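Local coordinates for malonyl CoA-acyl carrier protein transacylase (Synechocystis sp. PCC 6803 substr. Kazusa, PDB 4RR5) that catalyses transfer of the malonyl group from malonyl-CoA to holo-acyl carrier protein, supplying malonyl-ACP for fatty acid biosynthesis, at residues Ala4-Pro8 with Glu67-Ala71; Thr257-Gly263 with Leu279-Gly285. All blocks are in the same frame, centred on the assembly; numbering follows the deposited sequence.

Contact 1: residues Ala4-Pro8 with Glu67-Ala71; sequences AWVFP and EAILA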
ATOM      1  N   ALA A   4      -3.240  13.132  -8.732  1.00 31.54           N
ATOM      2  CA  ALA A   4      -3.336  12.072  -7.731  1.00 30.57           C
ATOM      3  C   ALA A   4      -1.988  11.827  -7.024  1.00 28.09           C
ATOM      4  O   ALA A   4      -0.932  11.813  -7.671  1.00 26.48           O
ATOM      5  CB  ALA A   4      -3.816  10.803  -8.385  1.00 26.09           C
ATOM      6  N   TRP A   5      -2.019  11.663  -5.702  1.00 23.84           N
ATOM      7  CA  TRP A   5      -0.859  11.138  -4.974  1.00 22.74           C
ATOM      8  C   TRP A   5      -1.175   9.716  -4.575  1.00 22.30           C
ATOM      9  O   TRP A   5      -2.177   9.478  -3.905  1.00 26.22           O
ATOM     10  CB  TRP A   5      -0.524  11.947  -3.726  1.00 22.97           C
ATOM     11  CG  TRP A   5      -0.119  13.364  -3.954  1.00 24.55           C
ATOM     12  CD1 TRP A   5       0.014  14.008  -5.154  1.00 26.73           C
ATOM     13  CD2 TRP A   5       0.188  14.332  -2.946  1.00 24.84           C
ATOM     14  NE1 TRP A   5       0.389  15.315  -4.951  1.00 26.60           N
ATOM     15  CE2 TRP A   5       0.496  15.540  -3.603  1.00 27.87           C
ATOM     16  CE3 TRP A   5       0.244  14.292  -1.550  1.00 25.08           C
ATOM     17  CZ2 TRP A   5       0.852  16.697  -2.909  1.00 26.45           C
ATOM     18  CZ3 TRP A   5       0.595  15.441  -0.865  1.00 23.55           C
ATOM     19  CH2 TRP A   5       0.892  16.625  -1.544  1.00 25.50           C
ATOM     20  N   VAL A   6      -0.347   8.770  -5.003  1.00 22.83           N
ATOM     21  CA  VAL A   6      -0.562   7.368  -4.664  1.00 24.84           C
ATOM     22  C   VAL A   6       0.620   6.826  -3.864  1.00 19.93           C
ATOM     23  O   VAL A   6       1.776   7.132  -4.162  1.00 21.20           O
ATOM     24  CB  VAL A   6      -0.807   6.501  -5.928  1.00 22.09           C
ATOM     25  CG1 VAL A   6      -2.034   6.983  -6.649  1.00 20.63           C
ATOM     26  CG2 VAL A   6       0.393   6.524  -6.860  1.00 20.07           C
ATOM     27  N   PHE A   7       0.314   6.021  -2.849  1.00 18.63           N
ATOM     28  CA  PHE A   7       1.321   5.572  -1.890  1.00 20.77           C
ATOM     29  C   PHE A   7       1.646   4.071  -1.989  1.00 19.75           C
ATOM     30  O   PHE A   7       0.774   3.219  -1.855  1.00 20.21           O
ATOM     31  CB  PHE A   7       0.866   5.955  -0.480  1.00 17.64           C
ATOM     32  CG  PHE A   7       0.763   7.455  -0.275  1.00 18.89           C
ATOM     33  CD1 PHE A   7      -0.378   8.158  -0.688  1.00 25.70           C
ATOM     34  CD2 PHE A   7       1.815   8.172   0.278  1.00 18.84           C
ATOM     35  CE1 PHE A   7      -0.472   9.556  -0.531  1.00 21.54           C
ATOM     36  CE2 PHE A   7       1.735   9.569   0.445  1.00 20.42           C
ATOM     37  CZ  PHE A   7       0.594  10.261   0.038  1.00 20.30           C
ATOM     38  N   PRO A   8       2.921   3.745  -2.241  1.00 18.12           N
ATOM     39  CA  PRO A   8       3.280   2.336  -2.414  1.00 20.30           C
ATOM     40  C   PRO A   8       3.290   1.542  -1.104  1.00 23.43           C
ATOM     41  O   PRO A   8       3.487   2.092  -0.022  1.00 24.90           O
ATOM     42  CB  PRO A   8       4.682   2.413  -3.021  1.00 18.02           C
ATOM     43  CG  PRO A   8       5.237   3.689  -2.482  1.00 23.16           C
ATOM     44  CD  PRO A   8       4.076   4.640  -2.444  1.00 20.57           C
ATOM     45  N   GLU A  67       6.520   7.888   3.797  1.00 18.05           N
ATOM     46  CA  GLU A  67       5.466   8.406   2.944  1.00 16.14           C
ATOM     47  C   GLU A  67       4.765   9.628   3.553  1.00 17.43           C
ATOM     48  O   GLU A  67       4.534  10.622   2.856  1.00 17.99           O
ATOM     49  CB  GLU A  67       4.470   7.289   2.623  1.00 17.68           C
ATOM     50  CG  GLU A  67       5.004   6.339   1.538  1.00 18.26           C
ATOM     51  CD  GLU A  67       4.229   5.040   1.398  1.00 18.55           C
ATOM     52  OE1 GLU A  67       3.182   4.867   2.061  1.00 19.66           O
ATOM     53  OE2 GLU A  67       4.672   4.185   0.605  1.00 16.11           O
ATOM     54  N   ALA A  68       4.448   9.580   4.847  1.00 17.90           N
ATOM     55  CA  ALA A  68       3.907  10.761   5.534  1.00 19.01           C
ATOM     56  C   ALA A  68       4.903  11.928   5.497  1.00 21.18           C
ATOM     57  O   ALA A  68       4.511  13.072   5.328  1.00 25.43           O
ATOM     58  CB  ALA A  68       3.539  10.431   6.962  1.00 16.57           C
ATOM     59  N   ILE A  69       6.193  11.639   5.623  1.00 19.61           N
ATOM     60  CA  ILE A  69       7.203  12.690   5.527  1.00 17.88           C
ATOM     61  C   ILE A  69       7.222  13.288   4.123  1.00 19.75           C
ATOM     62  O   ILE A  69       7.204  14.502   3.960  1.00 21.82           O
ATOM     63  CB  ILE A  69       8.612  12.164   5.914  1.00 21.02           C
ATOM     64  CG1 ILE A  69       8.743  12.109   7.439  1.00 17.88           C
ATOM     65  CG2 ILE A  69       9.724  13.035   5.312  1.00 17.35           C
ATOM     66  CD1 ILE A  69       9.866  11.278   7.917  1.00 18.94           C
ATOM     67  N   LEU A  70       7.229  12.437   3.106  1.00 21.14           N
ATOM     68  CA  LEU A  70       7.170  12.913   1.725  1.00 20.28           C
ATOM     69  C   LEU A  70       5.924  13.760   1.438  1.00 27.80           C
ATOM     70  O   LEU A  70       6.014  14.799   0.768  1.00 27.41           O
ATOM     71  CB  LEU A  70       7.232  11.732   0.761  1.00 21.10           C
ATOM     72  CG  LEU A  70       8.648  11.188   0.624  1.00 20.87           C
ATOM     73  CD1 LEU A  70       8.627   9.855  -0.112  1.00 22.67           C
ATOM     74  CD2 LEU A  70       9.553  12.218  -0.069  1.00 17.94           C
ATOM     75  N   ALA A  71       4.770  13.338   1.957  1.00 24.75           N
ATOM     76  CA  ALA A  71       3.543  14.103   1.777  1.00 21.92           C
ATOM     77  C   ALA A  71       3.662  15.512   2.361  1.00 25.58           C
ATOM     78  O   ALA A  71       3.222  16.496   1.755  1.00 25.46           O
ATOM     79  CB  ALA A  71       2.375  13.375   2.408  1.00 22.46           C
TER
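Helix-on-sheet packing in the alpha/beta core of the acyltransferase domain brings residues 4-7 of strand 3-7 against residues 67-71 of helix 56-76. The axes of these short segments approach to 10.4 Å and run nearly antiparallel, at 161°, so the register runs in reverse, with Phe7 CA 7.0 Å from Glu67 CA and Trp5 CA 8.6 Å from Ala71 CA. The apolar part rests on alternation along the strand, since Trp5 and Phe7, two residues apart, both direct CB toward the helix. Both aromatics converge on Ala71, whose CB lies 4.3 Å from Trp5 CZ3 and 4.3 Å from Phe7 CZ. The methyl meets the Phe7 ring at its edge, and helix 90-97 also packs on this phenylalanine. The polar part belongs to Glu67. Its buried carboxylate reaches the strand's end: Glu67 OE1 lies 3.6 Å from Phe7 CB and is hydrogen-bonded to Ser93. Pro8, whose side chain is about 9 Å from that of Ser88, the probable active-site serine, places its carbonyl O just 2.5 Å from Glu67 OE2.

Contact 2: residues Thr257-Gly263 with Leu279-Gly285; sequences TDYWEVG and LNLKNIG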
ATOM      1  N   THR A 257      -5.220  14.042 -14.282  1.00 45.14           N
ATOM      2  CA  THR A 257      -4.340  14.152 -15.445  1.00 41.91           C
ATOM      3  C   THR A 257      -2.922  13.710 -15.116  1.00 37.99           C
ATOM      4  O   THR A 257      -2.156  13.293 -15.993  1.00 42.75           O
ATOM      5  CB  THR A 257      -4.311  15.605 -15.959  1.00 41.29           C
ATOM      6  OG1 THR A 257      -3.567  16.419 -15.050  1.00 41.66           O
ATOM      7  CG2 THR A 257      -5.710  16.145 -16.014  1.00 41.77           C
ATOM      8  N   ASP A 258      -2.573  13.816 -13.837  1.00 42.91           N
ATOM      9  CA  ASP A 258      -1.240  13.460 -13.356  1.00 38.03           C
ATOM     10  C   ASP A 258      -1.310  12.534 -12.162  1.00 32.84           C
ATOM     11  O   ASP A 258      -2.244  12.585 -11.357  1.00 32.78           O
ATOM     12  CB  ASP A 258      -0.445  14.706 -12.970  1.00 37.06           C
ATOM     13  CG  ASP A 258      -0.325  15.692 -14.103  1.00 38.60           C
ATOM     14  OD1 ASP A 258      -1.264  16.500 -14.275  1.00 42.36           O
ATOM     15  OD2 ASP A 258       0.702  15.662 -14.808  1.00 32.62           O
ATOM     16  N   TYR A 259      -0.260  11.740 -12.028  1.00 34.54           N
ATOM     17  CA  TYR A 259      -0.217  10.603 -11.132  1.00 30.09           C
ATOM     18  C   TYR A 259       1.156  10.551 -10.476  1.00 30.55           C
ATOM     19  O   TYR A 259       2.152  10.262 -11.145  1.00 29.77           O
ATOM     20  CB  TYR A 259      -0.511   9.354 -11.952  1.00 35.11           C
ATOM     21  CG  TYR A 259      -0.507   7.991 -11.288  1.00 33.68           C
ATOM     22  CD1 TYR A 259      -1.683   7.442 -10.790  1.00 29.07           C
ATOM     23  CD2 TYR A 259       0.647   7.206 -11.266  1.00 29.19           C
ATOM     24  CE1 TYR A 259      -1.704   6.172 -10.246  1.00 29.82           C
ATOM     25  CE2 TYR A 259       0.633   5.933 -10.712  1.00 31.77           C
ATOM     26  CZ  TYR A 259      -0.547   5.426 -10.213  1.00 25.93           C
ATOM     27  OH  TYR A 259      -0.590   4.173  -9.675  1.00 23.91           O
ATOM     28  N   TRP A 260       1.213  10.860  -9.182  1.00 29.22           N
ATOM     29  CA  TRP A 260       2.491  10.951  -8.478  1.00 28.33           C
ATOM     30  C   TRP A 260       2.632   9.851  -7.451  1.00 26.03           C
ATOM     31  O   TRP A 260       1.854   9.785  -6.502  1.00 22.77           O
ATOM     32  CB  TRP A 260       2.643  12.300  -7.776  1.00 24.41           C
ATOM     33  CG  TRP A 260       2.711  13.479  -8.687  1.00 32.75           C
ATOM     34  CD1 TRP A 260       2.572  13.489 -10.047  1.00 32.69           C
ATOM     35  CD2 TRP A 260       2.931  14.838  -8.298  1.00 30.85           C
ATOM     36  NE1 TRP A 260       2.685  14.771 -10.528  1.00 31.48           N
ATOM     37  CE2 TRP A 260       2.907  15.618  -9.473  1.00 35.47           C
ATOM     38  CE3 TRP A 260       3.145  15.470  -7.071  1.00 27.17           C
ATOM     39  CZ2 TRP A 260       3.094  16.999  -9.456  1.00 33.57           C
ATOM     40  CZ3 TRP A 260       3.338  16.836  -7.053  1.00 38.81           C
ATOM     41  CH2 TRP A 260       3.305  17.590  -8.241  1.00 36.88           C
ATOM     42  N   GLU A 261       3.628   8.993  -7.641  1.00 23.78           N
ATOM     43  CA  GLU A 261       3.928   7.971  -6.670  1.00 25.42           C
ATOM     44  C   GLU A 261       4.773   8.599  -5.585  1.00 26.66           C
ATOM     45  O   GLU A 261       5.915   8.962  -5.823  1.00 28.72           O
ATOM     46  CB  GLU A 261       4.659   6.793  -7.295  1.00 25.52           C
ATOM     47  CG  GLU A 261       4.635   5.552  -6.427  1.00 24.54           C
ATOM     48  CD  GLU A 261       5.303   4.363  -7.101  1.00 27.85           C
ATOM     49  OE1 GLU A 261       5.644   4.473  -8.300  1.00 27.78           O
ATOM     50  OE2 GLU A 261       5.488   3.325  -6.428  1.00 23.06           O
ATOM     51  N   VAL A 262       4.196   8.726  -4.398  1.00 25.04           N
ATOM     52  CA  VAL A 262       4.849   9.373  -3.277  1.00 24.53           C
ATOM     53  C   VAL A 262       5.390   8.301  -2.341  1.00 21.63           C
ATOM     54  O   VAL A 262       4.689   7.818  -1.458  1.00 19.73           O
ATOM     55  CB  VAL A 262       3.870  10.309  -2.550  1.00 25.07           C
ATOM     56  CG1 VAL A 262       4.535  11.005  -1.394  1.00 20.97           C
ATOM     57  CG2 VAL A 262       3.288  11.324  -3.541  1.00 22.93           C
ATOM     58  N   GLY A 263       6.646   7.921  -2.566  1.00 23.45           N
ATOM     59  CA  GLY A 263       7.288   6.856  -1.814  1.00 21.79           C
ATOM     60  C   GLY A 263       8.423   6.264  -2.624  1.00 21.33           C
ATOM     61  O   GLY A 263       8.655   6.670  -3.756  1.00 25.23           O
ATOM     62  N   LEU A 279      -1.586   9.035 -18.704  1.00 50.64           N
ATOM     63  CA  LEU A 279      -1.381   9.797 -17.473  1.00 45.50           C
ATOM     64  C   LEU A 279       0.094  10.125 -17.267  1.00 46.08           C
ATOM     65  O   LEU A 279       0.986   9.320 -17.576  1.00 41.30           O
ATOM     66  CB  LEU A 279      -1.908   9.032 -16.260  1.00 45.23           C
ATOM     67  CG  LEU A 279      -3.413   8.827 -16.106  1.00 41.42           C
ATOM     68  CD1 LEU A 279      -3.684   7.903 -14.927  1.00 42.12           C
ATOM     69  CD2 LEU A 279      -4.085  10.148 -15.879  1.00 36.95           C
ATOM     70  N   ASN A 280       0.346  11.316 -16.730  1.00 48.34           N
ATOM     71  CA  ASN A 280       1.709  11.759 -16.467  1.00 41.32           C
ATOM     72  C   ASN A 280       2.198  11.243 -15.132  1.00 34.01           C
ATOM     73  O   ASN A 280       1.522  11.397 -14.116  1.00 36.41           O
ATOM     74  CB  ASN A 280       1.786  13.278 -16.486  1.00 48.73           C
ATOM     75  CG  ASN A 280       1.183  13.866 -17.731  1.00 51.02           C
ATOM     76  OD1 ASN A 280       1.831  13.922 -18.778  1.00 57.81           O
ATOM     77  ND2 ASN A 280      -0.074  14.300 -17.634  1.00 44.17           N
ATOM     78  N   LEU A 281       3.387  10.659 -15.139  1.00 32.41           N
ATOM     79  CA  LEU A 281       3.931  10.014 -13.954  1.00 36.61           C
ATOM     80  C   LEU A 281       5.125  10.759 -13.350  1.00 38.91           C
ATOM     81  O   LEU A 281       6.066  11.131 -14.061  1.00 35.28           O
ATOM     82  CB  LEU A 281       4.347   8.578 -14.300  1.00 34.01           C
ATOM     83  CG  LEU A 281       3.382   7.847 -15.243  1.00 35.37           C
ATOM     84  CD1 LEU A 281       3.895   6.453 -15.574  1.00 30.67           C
ATOM     85  CD2 LEU A 281       1.960   7.802 -14.678  1.00 30.24           C
ATOM     86  N   LYS A 282       5.087  10.978 -12.036  1.00 42.49           N
ATOM     87  CA  LYS A 282       6.308  11.294 -11.297  1.00 38.98           C
ATOM     88  C   LYS A 282       6.519  10.327 -10.138  1.00 36.63           C
ATOM     89  O   LYS A 282       5.565   9.809  -9.555  1.00 34.38           O
ATOM     90  CB  LYS A 282       6.309  12.728 -10.766  1.00 35.39           C
ATOM     91  CG  LYS A 282       5.423  13.690 -11.496  1.00 42.38           C
ATOM     92  CD  LYS A 282       5.732  15.130 -11.072  1.00 47.14           C
ATOM     93  CE  LYS A 282       6.974  15.663 -11.754  1.00 48.31           C
ATOM     94  NZ  LYS A 282       6.786  15.758 -13.233  1.00 52.68           N
ATOM     95  N   ASN A 283       7.785  10.089  -9.823  1.00 33.59           N
ATOM     96  CA  ASN A 283       8.164   9.299  -8.670  1.00 32.93           C
ATOM     97  C   ASN A 283       8.875  10.162  -7.643  1.00 32.56           C
ATOM     98  O   ASN A 283      10.034  10.550  -7.831  1.00 34.73           O
ATOM     99  CB  ASN A 283       9.050   8.142  -9.102  1.00 30.39           C
ATOM    100  CG  ASN A 283       8.325   7.188  -9.986  1.00 29.78           C
ATOM    101  OD1 ASN A 283       8.513   7.180 -11.205  1.00 32.37           O
ATOM    102  ND2 ASN A 283       7.447   6.390  -9.384  1.00 31.39           N
ATOM    103  N   ILE A 284       8.171  10.462  -6.559  1.00 27.37           N
ATOM    104  CA  ILE A 284       8.711  11.295  -5.496  1.00 28.00           C
ATOM    105  C   ILE A 284       9.026  10.500  -4.226  1.00 26.05           C
ATOM    106  O   ILE A 284       8.172  10.347  -3.343  1.00 25.51           O
ATOM    107  CB  ILE A 284       7.733  12.418  -5.166  1.00 27.32           C
ATOM    108  CG1 ILE A 284       7.400  13.172  -6.453  1.00 25.16           C
ATOM    109  CG2 ILE A 284       8.321  13.351  -4.110  1.00 26.34           C
ATOM    110  CD1 ILE A 284       5.941  13.408  -6.656  1.00 27.38           C
ATOM    111  N   GLY A 285      10.258  10.004  -4.140  1.00 23.15           N
ATOM    112  CA  GLY A 285      10.682   9.194  -3.013  1.00 24.15           C
ATOM    113  C   GLY A 285      12.067   9.557  -2.511  1.00 27.60           C
ATOM    114  O   GLY A 285      12.624   8.894  -1.632  1.00 28.03           O
TER
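Trp260, with chi1 near -65° (m) and chi2 near 4°, offers one ring face to Lys282. With chi1 of -23°, between wells, and chi2 t, Lys282 lays CD 3.5 Å from the centroid of the Trp260 five-membered ring, 30° off its normal, a CH-pi contact; chi3 and chi4, both p, then bend the end of the chain. On the same side of the sheet as Lys282, Ile284 CD1 comes 3.5 Å from Trp260 CE3. On the opposite face of the sheet, Tyr259 (chi1 t) brings CD2 within 3.7 Å of Leu281 CD2, while its hydroxyl is hydrogen-bonded to Leu268. Glu261 extends with chi1 and chi2 both t, and its carboxylate accepts hydrogen bonds from the backbone N of Leu268 and Thr269. Both lie in the first turn of helix 267-273, the helix of the crossover in a beta-alpha-beta unit whose parallel strands, 258-262 and 280-284, have axes 4.7 Å apart at closest approach and 17° from each other. Backbone bonds alternate between them: Tyr259 N to Asn280 O (2.8 Å), Lys282 N to Tyr259 O (3.1 Å), Glu261 N to Lys282 O (2.8 Å) and Ile284 N to Glu261 O (2.8 Å). At the opening end, Asn280 ND2 (chi1 m) donates to Thr257 O at 2.8 Å.

Contact 1 closes before contact 2 opens along the chain, yet their centres lie about 9 Å apart, because strands 3-7 and 258-262 are neighbours in one parallel sheet ordered 83-86, 3-7, 258-262, 280-284. Contact 2 joins the last two strands within that sheet; contact 1 joins an inner strand to helix 56-76 on one face. The seam between them is direct: Trp260 N lies 2.8 Å from Ala4 O, and Trp260 O lies 2.8 Å from Val6 N, both probable hydrogen bonds. The helix of contact 1 also reaches contact 2, with Leu70 CD1 3.3 Å from Ile284 O. The C-terminal beta-alpha-beta unit thus completes the sheet begun by the N-terminal strand.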